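Local coordinates for protein polyhedrin (Uranotaenia sapphirina cypovirus, PDB 4S1K) that forms the crystalline matrix of viral occlusion bodies, as polyhedrins of cypoviruses do, and binds ATP, at residues Tyr105-Val110 against Arg158-Trp163; Asn47-Lys52 against Val178-His183; Asp111-Ser116 against Tyr144-Phe149. All coordinates share one frame; numbering follows the deposited sequence.

Contact 1. Residues Tyr105-Val110 against Arg158-Trp163; sequences YLRGNV and RCEKAW. With ATP (adenosine-5'-triphosphate), chain B.
Arg107 and Cys159 meet where strand 101-107 ends and its antiparallel partner 160-166 begins, beside the ATP site. The arginine is extended from CG to NE, and CG stands anti to its backbone N (chi1 -159°), which sends the chain across the start of the neighbouring strand, over Cys159. Its CB lies near Cys159 O, CG packs at 3.7 Å from the same Cys159 O and also touches Cys159 SG, and NE gives a hydrogen bond to a water 2.8 Å away. That water lies in the guanidinium plane and donates to Glu160 OE1, so the two charged groups, with Arg107 NE and Glu160 OE1 4.4 Å apart, are bridged without a salt bridge. At the tip, Cys159 SG sits over one guanidinium face, offset toward the rim and 3.6 Å from Arg107 NH1, while NH2 bonds to Ser154 O, a neighbour in the ATP site. Glu160 OE1 also accepts from Thr228 N. Farther along the same sheet face, Tyr105 CD1 touches Ala162 CB at 3.8 Å, and its ring stands nearly perpendicular to the Glu160 carboxylate (88°). Leu106 and Lys161 form the hydrogen-bonded pair between the backbones, with Leu106 N to Lys161 O at 2.9 Å, and Gly108 N adds a bond to Cys159 O just beyond the strand. Arg158 N donates to ATP O3G at 3.0 Å. The two buried opposite charges probably offset each other, while the water, Ser154 O and Thr228 N bond their polar atoms, which would favour both charged forms beside the loop, just before strand 160-166, whose Arg158 N-H meets the gamma phosphate.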
loop_
_atom_site.group_PDB
_atom_site.type_symbol
_atom_site.label_atom_id
_atom_site.label_comp_id
_atom_site.label_asym_id
_atom_site.label_seq_id
_atom_site.Cartn_x
_atom_site.Cartn_y
_atom_site.Cartn_z
ATOM N N TYR A 105 -17.012 -7.321 -9.211
ATOM C CA TYR A 105 -18.312 -6.625 -9.061
ATOM C C TYR A 105 -17.982 -5.145 -8.941
ATOM O O TYR A 105 -17.204 -4.756 -8.090
ATOM C CB TYR A 105 -19.126 -7.150 -7.867
ATOM C CG TYR A 105 -19.622 -8.568 -8.087
ATOM C CD1 TYR A 105 -20.750 -8.813 -8.844
ATOM C CD2 TYR A 105 -18.934 -9.665 -7.588
ATOM C CE1 TYR A 105 -21.173 -10.102 -9.115
ATOM C CE2 TYR A 105 -19.372 -10.971 -7.849
ATOM C CZ TYR A 105 -20.495 -11.182 -8.608
ATOM O OH TYR A 105 -20.949 -12.466 -8.903
ATOM N N LEU A 106 -18.533 -4.340 -9.853
ATOM C CA LEU A 106 -18.285 -2.924 -9.841
ATOM C C LEU A 106 -19.606 -2.176 -9.640
ATOM O O LEU A 106 -20.588 -2.374 -10.371
ATOM C CB LEU A 106 -17.621 -2.488 -11.139
ATOM C CG LEU A 106 -16.116 -2.679 -11.292
ATOM C CD1 LEU A 106 -15.713 -4.143 -11.350
ATOM C CD2 LEU A 106 -15.657 -2.008 -12.584
ATOM N N ARG A 107 -19.603 -1.276 -8.668
ATOM C CA ARG A 107 -20.792 -0.515 -8.350
ATOM C C ARG A 107 -20.473 0.949 -8.085
ATOM O O ARG A 107 -19.652 1.273 -7.204
ATOM C CB ARG A 107 -21.477 -1.119 -7.133
ATOM C CG ARG A 107 -22.936 -0.757 -7.018
ATOM C CD ARG A 107 -23.507 -1.134 -5.647
ATOM N NE ARG A 107 -24.928 -0.845 -5.616
ATOM C CZ ARG A 107 -25.471 0.361 -5.427
ATOM N NH1 ARG A 107 -24.695 1.411 -5.234
ATOM N NH2 ARG A 107 -26.808 0.530 -5.436
ATOM N N GLY A 108 -21.165 1.822 -8.806
ATOM C CA GLY A 108 -21.171 3.225 -8.475
ATOM C C GLY A 108 -21.033 4.036 -9.734
ATOM O O GLY A 108 -21.348 3.542 -10.826
ATOM N N ASN A 109 -20.520 5.261 -9.584
ATOM C CA ASN A 109 -20.386 6.182 -10.715
ATOM C C ASN A 109 -19.120 5.941 -11.543
ATOM O O ASN A 109 -18.215 6.785 -11.617
ATOM C CB ASN A 109 -20.405 7.611 -10.218
ATOM C CG ASN A 109 -20.770 8.571 -11.302
ATOM O OD1 ASN A 109 -21.338 8.183 -12.290
ATOM N ND2 ASN A 109 -20.483 9.826 -11.108
ATOM N N VAL A 110 -19.088 4.786 -12.193
ATOM C CA VAL A 110 -17.923 4.289 -12.871
ATOM C C VAL A 110 -17.975 4.760 -14.326
ATOM O O VAL A 110 -19.030 4.732 -14.940
ATOM C CB VAL A 110 -17.912 2.765 -12.839
ATOM C CG1 VAL A 110 -16.740 2.195 -13.620
ATOM C CG2 VAL A 110 -17.854 2.269 -11.426
ATOM N N ARG A 158 -28.993 1.770 -10.841
ATOM C CA ARG A 158 -28.654 1.642 -12.274
ATOM C C ARG A 158 -27.115 1.657 -12.469
ATOM O O ARG A 158 -26.624 2.267 -13.427
ATOM C CB ARG A 158 -29.325 2.761 -13.121
ATOM C CG ARG A 158 -30.824 2.950 -12.875
ATOM C CD ARG A 158 -31.415 4.309 -13.342
ATOM N NE ARG A 158 -30.619 5.513 -13.000
ATOM C CZ ARG A 158 -30.563 6.158 -11.810
ATOM N NH1 ARG A 158 -31.254 5.756 -10.737
ATOM N NH2 ARG A 158 -29.774 7.233 -11.687
ATOM N N CYS A 159 -26.363 0.996 -11.574
ATOM C CA CYS A 159 -24.918 1.221 -11.497
ATOM C C CYS A 159 -24.053 0.019 -11.090
ATOM O O CYS A 159 -22.936 0.192 -10.560
ATOM C CB CYS A 159 -24.690 2.385 -10.520
ATOM S SG CYS A 159 -25.150 2.093 -8.784
ATOM N N GLU A 160 -24.549 -1.196 -11.308
ATOM C CA GLU A 160 -23.770 -2.383 -10.994
ATOM C C GLU A 160 -23.585 -3.209 -12.228
ATOM O O GLU A 160 -24.547 -3.457 -12.958
ATOM C CB GLU A 160 -24.376 -3.261 -9.898
ATOM C CG GLU A 160 -23.363 -4.311 -9.459
ATOM C CD GLU A 160 -23.831 -5.258 -8.374
ATOM O OE1 GLU A 160 -24.518 -4.795 -7.442
ATOM O OE2 GLU A 160 -23.471 -6.466 -8.429
ATOM N N LYS A 161 -22.321 -3.611 -12.450
ATOM C CA LYS A 161 -21.945 -4.510 -13.506
ATOM C C LYS A 161 -20.876 -5.447 -13.018
ATOM O O LYS A 161 -20.200 -5.147 -12.037
ATOM C CB LYS A 161 -21.390 -3.723 -14.673
ATOM C CG LYS A 161 -22.421 -2.806 -15.284
ATOM C CD LYS A 161 -21.838 -2.061 -16.465
ATOM C CE LYS A 161 -22.660 -0.816 -16.782
ATOM N NZ LYS A 161 -24.004 -1.197 -17.287
ATOM N N ALA A 162 -20.721 -6.575 -13.717
ATOM C CA ALA A 162 -19.757 -7.590 -13.325
ATOM C C ALA A 162 -19.005 -8.083 -14.510
ATOM O O ALA A 162 -19.503 -8.019 -15.639
ATOM C CB ALA A 162 -20.447 -8.777 -12.671
ATOM N N TRP A 163 -17.825 -8.639 -14.226
ATOM C CA TRP A 163 -17.050 -9.383 -15.206
ATOM C C TRP A 163 -16.536 -10.665 -14.546
ATOM O O TRP A 163 -16.125 -10.692 -13.357
ATOM C CB TRP A 163 -15.895 -8.510 -15.773
ATOM C CG TRP A 163 -15.145 -9.150 -16.875
ATOM C CD1 TRP A 163 -15.582 -9.361 -18.140
ATOM C CD2 TRP A 163 -13.811 -9.682 -16.819
ATOM N NE1 TRP A 163 -14.616 -10.001 -18.881
ATOM C CE2 TRP A 163 -13.516 -10.197 -18.095
ATOM C CE3 TRP A 163 -12.843 -9.781 -15.809
ATOM C CZ2 TRP A 163 -12.299 -10.807 -18.389
ATOM C CZ3 TRP A 163 -11.636 -10.375 -16.099
ATOM C CH2 TRP A 163 -11.370 -10.878 -17.379
HETATM P PG ATP B . -30.974 -1.382 -11.336
HETATM O O1G ATP B . -29.509 -1.778 -11.359
HETATM O O2G ATP B . -31.671 -1.589 -12.665
HETATM O O3G ATP B . -31.333 -0.049 -10.701
HETATM P PB ATP B . -33.094 -3.189 -10.581
HETATM O O1B ATP B . -33.499 -3.732 -9.227
HETATM O O2B ATP B . -34.050 -2.240 -11.293
HETATM O O3B ATP B . -31.642 -2.474 -10.358
HETATM P PA ATP B . -33.478 -4.857 -12.921
HETATM O O1A ATP B . -34.450 -5.988 -12.613
HETATM O O2A ATP B . -34.009 -3.609 -13.627
HETATM O O3A ATP B . -32.686 -4.424 -11.563
HETATM O "O5'" ATP B . -32.263 -5.498 -13.798
HETATM C "C5'" ATP B . -31.032 -4.814 -14.028
HETATM C "C4'" ATP B . -30.109 -5.707 -14.835
HETATM O "O4'" ATP B . -29.736 -6.898 -14.117
HETATM C "C3'" ATP B . -30.815 -6.153 -16.100
HETATM O "O3'" ATP B . -29.970 -5.941 -17.237
HETATM C "C2'" ATP B . -31.084 -7.621 -15.845
HETATM O "O2'" ATP B . -31.176 -8.397 -17.046
HETATM C "C1'" ATP B . -29.942 -8.060 -14.933
HETATM N N9 ATP B . -30.363 -9.336 -14.248
HETATM C C8 ATP B . -31.447 -9.514 -13.437
HETATM N N7 ATP B . -31.545 -10.809 -13.024
HETATM C C5 ATP B . -30.522 -11.504 -13.585
HETATM C C6 ATP B . -30.033 -12.922 -13.581
HETATM N N6 ATP B . -30.643 -13.928 -12.875
HETATM N N1 ATP B . -28.925 -13.186 -14.312
HETATM C C2 ATP B . -28.271 -12.246 -15.031
HETATM N N3 ATP B . -28.665 -10.960 -15.078
HETATM C C4 ATP B . -29.757 -10.528 -14.392
HETATM O O HOH W 1 -26.124 -3.309 -6.032
#

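Contact 2. Residues Asn47-Lys52 against Val178-His183; sequences NPFVIK and VPRNMH
Arg180 reaches back to the turn before strand 50-55 and gives NH1 to Pro48 O at 2.6 Å. The bond is fairly straight (161°), lies in the carbonyl plane on a lone pair of Pro48 O, and keeps that oxygen in the guanidinium plane. The side chain is extended from CG to NE, CG anti to the backbone N (chi1 -161°), and CB, CG and CD all pass alongside Pro48 O, CD coming within 3.2 Å of it. Arg180 NH1 has a second acceptor in Ala25 O. Phe49 turns its ring back onto its own neighbour: Pro48 CB lies over the centre of one face, while Arg180 CD approaches the ring obliquely. Asn47 OD1 accepts from Phe49 N at 2.9 Å, an Asx turn, and also from Val50 N at 3.1 Å, which extends it to an Asx motif, the two donors coming from opposite faces of the amide plane. Beyond it, Ile51 and Val178 form a hydrogen-bonded antiparallel pair, with Val178 N to Ile51 O at 2.8 Å. Their side chains lie side by side and point the same way, CB to CB at 4.0 Å; with Ile51 CG1 beside its backbone N (chi1 -43°), that branch also packs on Val178 CB. Val50 and Pro179 make the next pair, on the other sheet face. Arg180 N to Phe49 O, 3.1 Å, continues the ladder past the strand end. Strand 50-55 is thereby joined to strand 173-179; Ile51 and Val178 pack on Met27 of strand 27-34, whereas Val50 and Pro179 rest on Glu199 of the third subunit.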
loop_
_atom_site.group_PDB
_atom_site.type_symbol
_atom_site.label_atom_id
_atom_site.label_comp_id
_atom_site.label_asym_id
_atom_site.label_seq_id
_atom_site.Cartn_x
_atom_site.Cartn_y
_atom_site.Cartn_z
ATOM N N ASN A 47 -13.023 3.898 -3.645
ATOM C CA ASN A 47 -12.451 5.247 -3.833
ATOM C C ASN A 47 -13.381 6.083 -4.678
ATOM O O ASN A 47 -14.093 5.503 -5.480
ATOM C CB ASN A 47 -11.099 5.213 -4.546
ATOM C CG ASN A 47 -10.364 6.485 -4.371
ATOM O OD1 ASN A 47 -10.337 7.342 -5.248
ATOM N ND2 ASN A 47 -9.861 6.679 -3.171
ATOM N N PRO A 48 -13.390 7.427 -4.502
ATOM C CA PRO A 48 -14.338 8.187 -5.327
ATOM C C PRO A 48 -13.840 8.435 -6.734
ATOM O O PRO A 48 -14.657 8.727 -7.624
ATOM C CB PRO A 48 -14.476 9.543 -4.584
ATOM C CG PRO A 48 -14.062 9.238 -3.182
ATOM C CD PRO A 48 -12.943 8.223 -3.343
ATOM N N PHE A 49 -12.526 8.335 -6.927
ATOM C CA PHE A 49 -11.897 8.957 -8.064
ATOM C C PHE A 49 -11.248 7.898 -8.904
ATOM O O PHE A 49 -11.511 7.853 -10.100
ATOM C CB PHE A 49 -10.903 10.034 -7.609
ATOM C CG PHE A 49 -11.541 11.103 -6.749
ATOM C CD1 PHE A 49 -12.588 11.885 -7.250
ATOM C CD2 PHE A 49 -11.148 11.300 -5.453
ATOM C CE1 PHE A 49 -13.216 12.842 -6.465
ATOM C CE2 PHE A 49 -11.755 12.287 -4.660
ATOM C CZ PHE A 49 -12.805 13.049 -5.158
ATOM N N VAL A 50 -10.394 7.071 -8.305
ATOM C CA VAL A 50 -9.836 5.880 -8.988
ATOM C C VAL A 50 -9.728 4.737 -7.992
ATOM O O VAL A 50 -8.938 4.829 -7.081
ATOM C CB VAL A 50 -8.393 6.094 -9.532
ATOM C CG1 VAL A 50 -7.987 4.974 -10.465
ATOM C CG2 VAL A 50 -8.258 7.444 -10.212
ATOM N N ILE A 51 -10.453 3.647 -8.200
ATOM C CA ILE A 51 -10.167 2.425 -7.435
ATOM C C ILE A 51 -8.970 1.748 -8.090
ATOM O O ILE A 51 -8.952 1.576 -9.318
ATOM C CB ILE A 51 -11.337 1.412 -7.391
ATOM C CG1 ILE A 51 -12.667 2.112 -7.162
ATOM C CG2 ILE A 51 -11.101 0.372 -6.310
ATOM C CD1 ILE A 51 -13.822 1.154 -6.955
ATOM N N LYS A 52 -7.968 1.415 -7.274
ATOM C CA LYS A 52 -6.804 0.655 -7.726
ATOM C C LYS A 52 -6.804 -0.632 -6.920
ATOM O O LYS A 52 -6.532 -0.635 -5.745
ATOM C CB LYS A 52 -5.514 1.426 -7.511
ATOM C CG LYS A 52 -5.545 2.750 -8.232
ATOM C CD LYS A 52 -4.261 3.526 -8.109
ATOM C CE LYS A 52 -4.346 4.729 -9.046
ATOM N NZ LYS A 52 -3.287 5.740 -8.816
ATOM N N VAL A 178 -10.421 1.457 -11.716
ATOM C CA VAL A 178 -11.775 1.838 -12.034
ATOM C C VAL A 178 -11.857 3.341 -11.917
ATOM O O VAL A 178 -11.810 3.879 -10.822
ATOM C CB VAL A 178 -12.785 1.161 -11.095
ATOM C CG1 VAL A 178 -14.219 1.447 -11.552
ATOM C CG2 VAL A 178 -12.522 -0.343 -11.029
ATOM N N PRO A 179 -11.986 4.034 -13.035
ATOM C CA PRO A 179 -12.031 5.465 -12.913
ATOM C C PRO A 179 -13.448 5.981 -12.908
ATOM O O PRO A 179 -14.347 5.392 -13.513
ATOM C CB PRO A 179 -11.294 5.946 -14.170
ATOM C CG PRO A 179 -11.296 4.789 -15.112
ATOM C CD PRO A 179 -11.976 3.638 -14.442
ATOM N N ARG A 180 -13.598 7.129 -12.270
ATOM C CA ARG A 180 -14.850 7.835 -12.148
ATOM C C ARG A 180 -15.319 8.381 -13.474
ATOM O O ARG A 180 -14.541 8.974 -14.220
ATOM C CB ARG A 180 -14.713 8.984 -11.144
ATOM C CG ARG A 180 -16.069 9.442 -10.644
ATOM C CD ARG A 180 -16.023 10.678 -9.790
ATOM N NE ARG A 180 -17.349 10.908 -9.229
ATOM C CZ ARG A 180 -17.860 10.295 -8.144
ATOM N NH1 ARG A 180 -17.125 9.473 -7.409
ATOM N NH2 ARG A 180 -19.112 10.562 -7.778
ATOM N N ASN A 181 -16.587 8.107 -13.773
ATOM C CA ASN A 181 -17.334 8.761 -14.843
ATOM C C ASN A 181 -17.316 10.304 -14.701
ATOM O O ASN A 181 -17.911 10.867 -13.758
ATOM C CB ASN A 181 -18.761 8.239 -14.755
ATOM C CG ASN A 181 -19.733 8.864 -15.758
ATOM O OD1 ASN A 181 -19.382 9.670 -16.651
ATOM N ND2 ASN A 181 -20.993 8.476 -15.606
ATOM N N MET A 182 -16.605 10.968 -15.619
ATOM C CA MET A 182 -16.691 12.423 -15.765
ATOM C C MET A 182 -17.345 12.849 -17.100
ATOM O O MET A 182 -17.055 13.911 -17.629
ATOM C CB MET A 182 -15.293 13.048 -15.627
ATOM C CG MET A 182 -14.523 12.529 -14.431
ATOM S SD MET A 182 -12.948 13.384 -14.199
ATOM C CE MET A 182 -12.408 12.415 -12.793
ATOM N N HIS A 183 -18.275 12.045 -17.605
ATOM C CA HIS A 183 -18.997 12.316 -18.869
ATOM C C HIS A 183 -20.061 13.391 -18.780
ATOM O O HIS A 183 -20.760 13.664 -19.772
ATOM C CB HIS A 183 -19.636 11.039 -19.414
ATOM C CG HIS A 183 -18.638 10.053 -19.906
ATOM N ND1 HIS A 183 -18.568 8.763 -19.432
ATOM C CD2 HIS A 183 -17.632 10.175 -20.789
ATOM C CE1 HIS A 183 -17.589 8.120 -20.040
ATOM N NE2 HIS A 183 -17.003 8.958 -20.866
#

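Contact 3. Residues Asp111-Ser116 against Tyr144-Phe149; sequences DWNKAS and YKRNKF
Tyr144 opens the second segment by laying its ring along the backbone of Lys114-Ser116. Lys114 O approaches the ring edge near its plane, 3.3 Å from Tyr144 CE1, and Ser116 CB lies over one face. The bent Lys114 side chain runs beside the ring in the same direction, its CE touching CE1 at 3.6 Å, and one water links Lys114 NZ with Tyr144 OH. Lys145 CB lies over one face of the Phe149 ring, toward its rim, and Lys145 NZ bonds to Cys142 O. Arg146 N gives its hydrogen to a second water, 2.7 Å away, which donates to both Trp112 O and Ala115 O and so ties the two backbones together. The Arg146 chain then extends past Asn113, where NE makes a weak, bent bond to Asn113 O, 3.2 Å long; Tyr144 CB packs against one face of the guanidinium. After the short 3-10 turn at Asn147-Lys148, Phe149 points back toward the first segment. The edge of Trp112 meets the ring face turned away from Lys145 CB, in an edge-to-face pair with planes at 72° and the centroid of the six-membered ring of Trp112 5.5 Å from that of Phe149, while Ala115 CB touches Phe149 CE2 at 4.0 Å. This is loop-on-loop packing in the polyhedrin fold, an aromatic pair and a shared water joining the connections that lead into strands 116-120 and 150-152.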
loop_
_atom_site.group_PDB
_atom_site.type_symbol
_atom_site.label_atom_id
_atom_site.label_comp_id
_atom_site.label_asym_id
_atom_site.label_seq_id
_atom_site.Cartn_x
_atom_site.Cartn_y
_atom_site.Cartn_z
ATOM N N ASP A 111 -16.814 5.165 -14.862
ATOM C CA ASP A 111 -16.589 5.274 -16.288
ATOM C C ASP A 111 -16.392 3.869 -16.875
ATOM O O ASP A 111 -15.266 3.342 -16.877
ATOM C CB ASP A 111 -15.321 6.128 -16.532
ATOM C CG ASP A 111 -15.141 6.514 -17.986
ATOM O OD1 ASP A 111 -15.786 5.912 -18.879
ATOM O OD2 ASP A 111 -14.334 7.421 -18.236
ATOM N N TRP A 112 -17.478 3.261 -17.355
ATOM C CA TRP A 112 -17.456 1.925 -17.981
ATOM C C TRP A 112 -16.654 1.826 -19.309
ATOM O O TRP A 112 -16.336 0.744 -19.733
ATOM C CB TRP A 112 -18.904 1.406 -18.199
ATOM C CG TRP A 112 -19.773 1.502 -16.994
ATOM C CD1 TRP A 112 -20.784 2.421 -16.773
ATOM C CD2 TRP A 112 -19.710 0.696 -15.817
ATOM N NE1 TRP A 112 -21.344 2.216 -15.534
ATOM C CE2 TRP A 112 -20.707 1.170 -14.926
ATOM C CE3 TRP A 112 -18.919 -0.395 -15.428
ATOM C CZ2 TRP A 112 -20.929 0.592 -13.671
ATOM C CZ3 TRP A 112 -19.134 -0.972 -14.184
ATOM C CH2 TRP A 112 -20.130 -0.472 -13.319
ATOM N N ASN A 113 -16.357 2.947 -19.967
ATOM C CA ASN A 113 -15.461 2.971 -21.140
ATOM C C ASN A 113 -13.990 2.759 -20.802
ATOM O O ASN A 113 -13.226 2.353 -21.673
ATOM C CB ASN A 113 -15.531 4.322 -21.854
ATOM C CG ASN A 113 -16.712 4.440 -22.764
ATOM O OD1 ASN A 113 -16.646 4.057 -23.939
ATOM N ND2 ASN A 113 -17.789 4.981 -22.251
ATOM N N LYS A 114 -13.599 3.072 -19.561
ATOM C CA LYS A 114 -12.188 3.108 -19.146
ATOM C C LYS A 114 -11.811 2.188 -18.004
ATOM O O LYS A 114 -10.612 2.028 -17.707
ATOM C CB LYS A 114 -11.828 4.529 -18.727
ATOM C CG LYS A 114 -11.925 5.579 -19.836
ATOM C CD LYS A 114 -11.291 5.172 -21.161
ATOM C CE LYS A 114 -9.853 4.724 -21.035
ATOM N NZ LYS A 114 -8.915 5.874 -20.897
ATOM N N ALA A 115 -12.792 1.554 -17.368
ATOM C CA ALA A 115 -12.492 0.575 -16.341
ATOM C C ALA A 115 -11.632 -0.532 -16.965
ATOM O O ALA A 115 -11.925 -1.054 -18.054
ATOM C CB ALA A 115 -13.764 0.001 -15.725
ATOM N N SER A 116 -10.568 -0.884 -16.265
ATOM C CA SER A 116 -9.556 -1.767 -16.815
ATOM C C SER A 116 -9.320 -2.891 -15.813
ATOM O O SER A 116 -9.105 -2.632 -14.624
ATOM C CB SER A 116 -8.293 -0.944 -17.038
ATOM O OG SER A 116 -7.234 -1.727 -17.491
ATOM N N TYR A 144 -9.705 -3.501 -21.135
ATOM C CA TYR A 144 -10.871 -2.610 -21.159
ATOM C C TYR A 144 -12.094 -3.391 -21.538
ATOM O O TYR A 144 -12.242 -3.752 -22.687
ATOM C CB TYR A 144 -10.644 -1.514 -22.177
ATOM C CG TYR A 144 -9.566 -0.585 -21.758
ATOM C CD1 TYR A 144 -9.826 0.407 -20.825
ATOM C CD2 TYR A 144 -8.278 -0.707 -22.255
ATOM C CE1 TYR A 144 -8.834 1.283 -20.415
ATOM C CE2 TYR A 144 -7.278 0.164 -21.857
ATOM C CZ TYR A 144 -7.572 1.162 -20.936
ATOM O OH TYR A 144 -6.607 2.048 -20.513
ATOM N N LYS A 145 -12.980 -3.663 -20.588
ATOM C CA LYS A 145 -14.048 -4.633 -20.857
ATOM C C LYS A 145 -15.202 -3.978 -21.528
ATOM O O LYS A 145 -15.789 -4.592 -22.390
ATOM C CB LYS A 145 -14.531 -5.355 -19.597
ATOM C CG LYS A 145 -13.469 -6.089 -18.809
ATOM C CD LYS A 145 -12.578 -6.942 -19.694
ATOM C CE LYS A 145 -11.428 -7.523 -18.892
ATOM N NZ LYS A 145 -10.609 -8.397 -19.736
ATOM N N ARG A 146 -15.555 -2.761 -21.100
ATOM C CA ARG A 146 -16.606 -1.965 -21.739
ATOM C C ARG A 146 -17.939 -2.732 -21.766
ATOM O O ARG A 146 -18.471 -3.060 -20.696
ATOM C CB ARG A 146 -16.162 -1.477 -23.145
ATOM C CG ARG A 146 -14.879 -0.671 -23.083
ATOM C CD ARG A 146 -14.665 0.310 -24.235
ATOM N NE ARG A 146 -13.226 0.628 -24.352
ATOM C CZ ARG A 146 -12.318 -0.152 -24.962
ATOM N NH1 ARG A 146 -12.672 -1.282 -25.546
ATOM N NH2 ARG A 146 -11.048 0.203 -25.025
ATOM N N ASN A 147 -18.458 -3.051 -22.953
ATOM C CA ASN A 147 -19.745 -3.717 -23.044
ATOM C C ASN A 147 -19.603 -5.223 -22.822
ATOM O O ASN A 147 -20.589 -5.929 -22.898
ATOM C CB ASN A 147 -20.446 -3.404 -24.386
ATOM C CG ASN A 147 -20.956 -1.976 -24.464
ATOM O OD1 ASN A 147 -22.068 -1.683 -24.044
ATOM N ND2 ASN A 147 -20.128 -1.072 -24.986
ATOM N N LYS A 148 -18.407 -5.732 -22.521
ATOM C CA LYS A 148 -18.314 -7.105 -22.043
ATOM C C LYS A 148 -18.663 -7.256 -20.527
ATOM O O LYS A 148 -18.803 -8.382 -20.026
ATOM C CB LYS A 148 -16.950 -7.697 -22.367
ATOM C CG LYS A 148 -16.666 -7.642 -23.851
ATOM C CD LYS A 148 -15.485 -8.485 -24.282
ATOM C CE LYS A 148 -15.267 -8.370 -25.782
ATOM N NZ LYS A 148 -13.940 -8.868 -26.244
ATOM N N PHE A 149 -18.838 -6.134 -19.820
ATOM C CA PHE A 149 -19.344 -6.150 -18.457
ATOM C C PHE A 149 -20.810 -6.535 -18.529
ATOM O O PHE A 149 -21.522 -6.102 -19.440
ATOM C CB PHE A 149 -19.319 -4.766 -17.808
ATOM C CG PHE A 149 -18.001 -4.348 -17.238
ATOM C CD1 PHE A 149 -17.476 -4.983 -16.147
ATOM C CD2 PHE A 149 -17.349 -3.235 -17.729
ATOM C CE1 PHE A 149 -16.280 -4.578 -15.603
ATOM C CE2 PHE A 149 -16.151 -2.821 -17.192
ATOM C CZ PHE A 149 -15.610 -3.512 -16.123
HETATM O O HOH W 2 -14.184 -1.005 -19.588
HETATM O O HOH W 3 -7.105 4.749 -19.669
#

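How the contacts relate
From the N terminus, the chain leaves the turn and strand start at 47-52 and does not return to them until 178-183, so contact 2 closes the longest loop. Within that span contact 1 joins 105-110 to 158-163, and contact 3, from 111-116 to 144-149, lies inside contact 1; the three are nested and none cross. Contact 1 belongs to the six-stranded sheet, contact 2 to the three-stranded one, and contact 3 joins loops between them. They also touch: Asn181 N probably bonds to Asn109 O, Asp111 N to Pro179 O, and the lysines of contacts 1 and 3 make cation-pi pairs, Lys161 with Trp112 and Lys145 with Trp163.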